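Local atomic coordinates of DNA polymerase (PDB entry 2PY5), a protein that replicates the viral genome of Bacillus phage phi29 by protein-primed, strand-displacing DNA synthesis and proofreads with a 3'-5' exonuclease. Residues 229-242 and 448-460. The protein carries 2 engineered substitutions. Numbering follows the deposited sequence. Where two conformers were deposited one is given.
Sequences GFTWLNDRFKEKEI and CYDRIIYCDTDSI. With EDO (1,2-ethanediol), chain K; EDO (1,2-ethanediol), chain U.
W232 and C455 form the hydrogen-bonded pair of a short antiparallel ladder, where C455 N donates to W232 O at 2.8 Å. Packing is tight on the face of F230, W232 and C455: C455 SG lies at the edge of the F230 ring, 5.1 Å from its centroid, while I452 CG1 meets the rim of the indole at CZ3. Farther along, chi1 of -58° sets I453 CG1 over the centre of the F237 ring, 4.1 Å from its centroid, a CH-pi contact, and leaves I453 CG2 to meet I242 CD1 at 3.7 Å.

The wet side is the Asx turn at N234. Its OD1 takes R236 N, whereas ND2 donates at 2.9 Å to I452 O, which lies close to the amide plane. Water 2 accepts from R236 NH2 and donates to Y449 O and I452 O; an ethanediol O1 accepts from N234 ND2 and R236 NE.

At the other end T231 OG1 donates to D456 OD1 (2.7 Å) from above the carboxylate plane. D456, a catalytic magnesium ligand of the YCDTD motif, also salt-bridges K498 through OD2. Strand 231-233 pairs with 452-456 beside the polymerase catalytic hairpin 452-456/459-463, with helix 427-447 packed against F230, I452 and C455 and strand 491-496 against L233, I242 and I453.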
loop_
_atom_site.group_PDB
_atom_site.type_symbol
_atom_site.label_atom_id
_atom_site.label_comp_id
_atom_site.label_asym_id
_atom_site.label_seq_id
_atom_site.Cartn_x
_atom_site.Cartn_y
_atom_site.Cartn_z
ATOM N N GLY F 229 -6.334 9.063 -2.817
ATOM C CA GLY F 229 -6.997 9.731 -1.723
ATOM C C GLY F 229 -6.809 11.237 -1.691
ATOM O O GLY F 229 -5.820 11.764 -2.203
ATOM N N PHE F 230 -7.747 11.910 -1.044
ATOM C CA PHE F 230 -7.699 13.359 -0.837
ATOM C C PHE F 230 -6.948 13.656 0.471
ATOM O O PHE F 230 -7.420 13.333 1.574
ATOM C CB PHE F 230 -9.110 13.936 -0.770
ATOM C CG PHE F 230 -9.140 15.426 -0.594
ATOM C CD1 PHE F 230 -8.799 16.257 -1.636
ATOM C CD2 PHE F 230 -9.494 15.981 0.628
ATOM C CE1 PHE F 230 -8.785 17.639 -1.457
ATOM C CE2 PHE F 230 -9.501 17.341 0.806
ATOM C CZ PHE F 230 -9.159 18.168 -0.255
ATOM N N THR F 231 -5.791 14.289 0.337
ATOM C CA THR F 231 -4.981 14.661 1.493
ATOM C C THR F 231 -4.648 16.140 1.366
ATOM O O THR F 231 -4.016 16.552 0.398
ATOM C CB THR F 231 -3.669 13.835 1.543
ATOM O OG1 THR F 231 -3.976 12.430 1.478
ATOM C CG2 THR F 231 -2.885 14.134 2.792
ATOM N N TRP F 232 -5.031 16.931 2.366
ATOM C CA TRP F 232 -4.992 18.384 2.278
ATOM C C TRP F 232 -4.897 19.021 3.646
ATOM O O TRP F 232 -5.652 18.677 4.551
ATOM C CB TRP F 232 -6.255 18.889 1.577
ATOM C CG TRP F 232 -6.445 20.373 1.560
ATOM C CD1 TRP F 232 -5.777 21.279 0.793
ATOM C CD2 TRP F 232 -7.360 21.128 2.354
ATOM N NE1 TRP F 232 -6.230 22.538 1.040
ATOM C CE2 TRP F 232 -7.198 22.480 2.006
ATOM C CE3 TRP F 232 -8.298 20.794 3.333
ATOM C CZ2 TRP F 232 -7.952 23.490 2.577
ATOM C CZ3 TRP F 232 -9.041 21.810 3.912
ATOM C CH2 TRP F 232 -8.859 23.140 3.541
ATOM N N LEU F 233 -3.962 19.970 3.774
ATOM C CA LEU F 233 -3.822 20.811 4.967
ATOM C C LEU F 233 -4.251 22.234 4.646
ATOM O O LEU F 233 -3.729 22.864 3.708
ATOM C CB LEU F 233 -2.371 20.813 5.434
ATOM C CG LEU F 233 -2.034 21.679 6.644
ATOM C CD1 LEU F 233 -2.860 21.336 7.860
ATOM C CD2 LEU F 233 -0.533 21.594 6.960
ATOM N N ASN F 234 -5.199 22.728 5.430
ATOM C CA ASN F 234 -5.686 24.088 5.340
ATOM C C ASN F 234 -4.555 25.045 5.646
ATOM O O ASN F 234 -4.013 25.008 6.741
ATOM C CB ASN F 234 -6.837 24.261 6.332
ATOM C CG ASN F 234 -7.572 25.564 6.181
ATOM O OD1 ASN F 234 -7.078 26.520 5.560
ATOM N ND2 ASN F 234 -8.752 25.637 6.798
ATOM N N ASP F 235 -4.206 25.902 4.676
ATOM C CA ASP F 235 -3.148 26.905 4.882
ATOM C C ASP F 235 -3.320 27.755 6.153
ATOM O O ASP F 235 -2.333 28.204 6.750
ATOM C CB ASP F 235 -3.065 27.831 3.663
ATOM C CG ASP F 235 -2.274 27.236 2.512
ATOM O OD1 ASP F 235 -1.505 26.262 2.710
ATOM O OD2 ASP F 235 -2.418 27.770 1.387
ATOM N N ARG F 236 -4.568 27.993 6.561
ATOM C CA ARG F 236 -4.881 28.715 7.790
ATOM C C ARG F 236 -4.149 28.164 9.011
ATOM O O ARG F 236 -3.817 28.919 9.928
ATOM C CB ARG F 236 -6.394 28.680 8.049
ATOM C CG ARG F 236 -6.819 29.434 9.274
ATOM C CD ARG F 236 -8.218 29.967 9.155
ATOM N NE ARG F 236 -9.230 28.989 9.537
ATOM C CZ ARG F 236 -9.669 28.787 10.780
ATOM N NH1 ARG F 236 -9.159 29.446 11.811
ATOM N NH2 ARG F 236 -10.614 27.879 11.001
ATOM N N PHE F 237 -3.908 26.847 9.005
ATOM C CA PHE F 237 -3.307 26.129 10.137
ATOM C C PHE F 237 -1.872 25.645 9.917
ATOM O O PHE F 237 -1.265 25.053 10.822
ATOM C CB PHE F 237 -4.206 24.936 10.498
ATOM C CG PHE F 237 -5.530 25.353 11.014
ATOM C CD1 PHE F 237 -6.657 25.296 10.213
ATOM C CD2 PHE F 237 -5.655 25.853 12.295
ATOM C CE1 PHE F 237 -7.883 25.688 10.690
ATOM C CE2 PHE F 237 -6.884 26.263 12.770
ATOM C CZ PHE F 237 -7.999 26.175 11.960
ATOM N N LYS F 238 -1.313 25.922 8.747
ATOM C CA LYS F 238 0.042 25.483 8.414
ATOM C C LYS F 238 1.083 26.040 9.388
ATOM O O LYS F 238 1.258 27.259 9.495
ATOM C CB LYS F 238 0.396 25.919 6.991
ATOM C CG LYS F 238 1.689 25.320 6.471
ATOM C CD LYS F 238 1.810 25.515 4.972
ATOM C CE LYS F 238 2.927 24.682 4.376
ATOM N NZ LYS F 238 2.941 24.705 2.875
ATOM N N GLU F 239 1.748 25.131 10.104
ATOM C CA GLU F 239 2.839 25.455 11.024
ATOM C C GLU F 239 2.387 26.229 12.273
ATOM O O GLU F 239 3.217 26.771 12.999
ATOM C CB GLU F 239 3.996 26.190 10.300
ATOM C CG GLU F 239 4.665 25.372 9.211
ATOM C CD GLU F 239 5.761 26.120 8.473
ATOM O OE1 GLU F 239 6.766 26.496 9.101
ATOM O OE2 GLU F 239 5.625 26.305 7.250
ATOM N N LYS F 240 1.077 26.238 12.538
ATOM C CA LYS F 240 0.508 26.954 13.677
ATOM C C LYS F 240 0.296 26.011 14.859
ATOM O O LYS F 240 -0.040 24.841 14.679
ATOM C CB LYS F 240 -0.844 27.583 13.310
ATOM C CG LYS F 240 -0.823 28.513 12.106
ATOM C CD LYS F 240 0.085 29.700 12.328
ATOM C CE LYS F 240 0.040 30.662 11.146
ATOM N NZ LYS F 240 1.007 31.792 11.312
ATOM N N GLU F 241 0.482 26.535 16.066
ATOM C CA GLU F 241 0.114 25.822 17.282
ATOM C C GLU F 241 -1.420 25.817 17.362
ATOM O O GLU F 241 -2.055 26.871 17.265
ATOM C CB GLU F 241 0.723 26.512 18.507
ATOM N N ILE F 242 -2.008 24.629 17.497
ATOM C CA ILE F 242 -3.471 24.459 17.587
ATOM C C ILE F 242 -3.802 24.042 19.031
ATOM O O ILE F 242 -3.032 23.303 19.669
ATOM C CB ILE F 242 -4.009 23.378 16.579
ATOM C CG1 ILE F 242 -3.635 23.744 15.141
ATOM C CG2 ILE F 242 -5.527 23.213 16.660
ATOM C CD1 ILE F 242 -4.388 22.969 14.081
ATOM N N CYS F 448 -18.008 21.345 7.120
ATOM C CA CYS F 448 -17.366 21.815 8.344
ATOM C C CYS F 448 -16.279 22.843 8.056
ATOM O O CYS F 448 -15.297 22.936 8.805
ATOM C CB CYS F 448 -16.754 20.623 9.083
ATOM S SG CYS F 448 -17.943 19.333 9.542
ATOM N N TYR F 449 -16.438 23.608 6.976
ATOM C CA TYR F 449 -15.382 24.504 6.513
ATOM C C TYR F 449 -14.846 25.454 7.575
ATOM O O TYR F 449 -13.649 25.743 7.589
ATOM C CB TYR F 449 -15.849 25.307 5.293
ATOM C CG TYR F 449 -14.754 26.149 4.678
ATOM C CD1 TYR F 449 -13.784 25.572 3.865
ATOM C CD2 TYR F 449 -14.681 27.510 4.925
ATOM C CE1 TYR F 449 -12.767 26.327 3.302
ATOM C CE2 TYR F 449 -13.670 28.285 4.353
ATOM C CZ TYR F 449 -12.713 27.681 3.550
ATOM O OH TYR F 449 -11.704 28.436 2.984
ATOM N N ASP F 450 -15.722 25.942 8.458
ATOM C CA ASP F 450 -15.312 26.898 9.498
ATOM C C ASP F 450 -14.345 26.326 10.546
ATOM O O ASP F 450 -13.713 27.082 11.279
ATOM C CB ASP F 450 -16.535 27.538 10.184
ATOM C CG ASP F 450 -17.489 26.515 10.829
ATOM O OD1 ASP F 450 -18.503 26.958 11.416
ATOM O OD2 ASP F 450 -17.268 25.298 10.752
ATOM N N ARG F 451 -14.248 24.994 10.594
ATOM C CA ARG F 451 -13.436 24.295 11.596
ATOM C C ARG F 451 -12.403 23.352 10.982
ATOM O O ARG F 451 -11.622 22.767 11.702
ATOM C CB ARG F 451 -14.363 23.515 12.532
ATOM C CG ARG F 451 -15.251 24.415 13.396
ATOM C CD ARG F 451 -16.296 23.595 14.145
ATOM N NE ARG F 451 -15.684 22.604 15.033
ATOM C CZ ARG F 451 -16.357 21.724 15.771
ATOM N NH1 ARG F 451 -17.685 21.693 15.733
ATOM N NH2 ARG F 451 -15.697 20.868 16.542
ATOM N N ILE F 452 -12.395 23.210 9.658
ATOM C CA ILE F 452 -11.551 22.203 9.019
ATOM C C ILE F 452 -10.066 22.564 9.071
ATOM O O ILE F 452 -9.655 23.651 8.650
ATOM C CB ILE F 452 -11.989 21.905 7.562
ATOM C CG1 ILE F 452 -11.281 20.666 7.020
ATOM C CG2 ILE F 452 -11.738 23.130 6.630
ATOM C CD1 ILE F 452 -11.664 19.352 7.715
ATOM N N ILE F 453 -9.278 21.632 9.607
ATOM C CA ILE F 453 -7.827 21.753 9.655
ATOM C C ILE F 453 -7.166 20.964 8.528
ATOM O O ILE F 453 -6.308 21.490 7.805
ATOM C CB ILE F 453 -7.248 21.204 10.991
ATOM C CG1 ILE F 453 -7.838 21.914 12.205
ATOM C CG2 ILE F 453 -5.703 21.345 11.012
ATOM C CD1 ILE F 453 -7.581 21.144 13.543
ATOM N N TYR F 454 -7.571 19.699 8.386
ATOM C CA TYR F 454 -6.783 18.715 7.646
ATOM C C TYR F 454 -7.653 17.548 7.234
ATOM O O TYR F 454 -8.511 17.135 8.000
ATOM C CB TYR F 454 -5.664 18.220 8.575
ATOM C CG TYR F 454 -4.752 17.149 8.037
ATOM C CD1 TYR F 454 -3.833 17.426 7.049
ATOM C CD2 TYR F 454 -4.825 15.838 8.500
ATOM C CE1 TYR F 454 -2.991 16.443 6.539
ATOM C CE2 TYR F 454 -3.968 14.860 8.017
ATOM C CZ TYR F 454 -3.064 15.154 7.041
ATOM O OH TYR F 454 -2.220 14.180 6.528
ATOM N N CYS F 455 -7.427 17.038 6.030
ATOM C CA CYS F 455 -8.043 15.798 5.564
ATOM C C CYS F 455 -6.960 14.831 5.138
ATOM O O CYS F 455 -5.979 15.237 4.519
ATOM C CB CYS F 455 -8.898 16.065 4.327
ATOM S SG CYS F 455 -10.245 17.237 4.568
ATOM N N ASP F 456 -7.168 13.553 5.423
ATOM C CA ASP F 456 -6.346 12.518 4.814
ATOM C C ASP F 456 -7.147 11.270 4.507
ATOM O O ASP F 456 -7.315 10.402 5.368
ATOM C CB ASP F 456 -5.150 12.139 5.672
ATOM C CG ASP F 456 -4.230 11.132 4.963
ATOM O OD1 ASP F 456 -4.415 10.921 3.730
ATOM O OD2 ASP F 456 -3.323 10.557 5.611
ATOM N N THR F 457 -7.635 11.217 3.270
ATOM C CA THR F 457 -8.232 10.036 2.654
ATOM C C THR F 457 -9.585 9.707 3.215
ATOM O O THR F 457 -10.574 9.867 2.510
ATOM C CB THR F 457 -7.296 8.814 2.675
ATOM O OG1 THR F 457 -6.084 9.163 2.021
ATOM C CG2 THR F 457 -7.935 7.623 1.929
ATOM N N ASP F 458 -9.619 9.253 4.470
ATOM C CA ASP F 458 -10.861 8.849 5.145
ATOM C C ASP F 458 -11.050 9.610 6.442
ATOM O O ASP F 458 -11.909 9.262 7.226
ATOM C CB ASP F 458 -10.863 7.322 5.443
ATOM C CG ASP F 458 -9.665 6.859 6.234
ATOM O OD1 ASP F 458 -9.485 5.620 6.395
ATOM O OD2 ASP F 458 -8.873 7.718 6.677
ATOM N N SER F 459 -10.277 10.675 6.663
ATOM C CA SER F 459 -10.297 11.320 7.961
ATOM C C SER F 459 -10.352 12.817 7.813
ATOM O O SER F 459 -9.761 13.384 6.907
ATOM C CB SER F 459 -9.078 10.937 8.775
ATOM O OG SER F 459 -9.007 9.532 8.953
ATOM N N ILE F 460 -11.110 13.444 8.699
ATOM C CA ILE F 460 -11.136 14.907 8.785
ATOM C C ILE F 460 -10.811 15.336 10.218
ATOM O O ILE F 460 -11.259 14.741 11.188
ATOM C CB ILE F 460 -12.475 15.533 8.327
ATOM C CG1 ILE F 460 -13.660 15.073 9.184
ATOM C CG2 ILE F 460 -12.704 15.201 6.839
ATOM C CD1 ILE F 460 -14.984 15.731 8.771
HETATM C C1 EDO K . -11.299 28.287 6.559
HETATM O O1 EDO K . -9.911 28.415 6.853
HETATM C C2 EDO K . -12.165 28.846 7.688
HETATM O O2 EDO K . -12.295 30.273 7.594
HETATM C C1 EDO U . -5.886 7.229 5.644
HETATM O O1 EDO U . -5.097 6.161 5.107
HETATM C C2 EDO U . -5.860 7.216 7.172
HETATM O O2 EDO U . -5.922 8.545 7.725
HETATM O O HOH W 1 -10.158 10.419 -0.247
HETATM O O HOH W 2 -11.129 26.099 8.863
#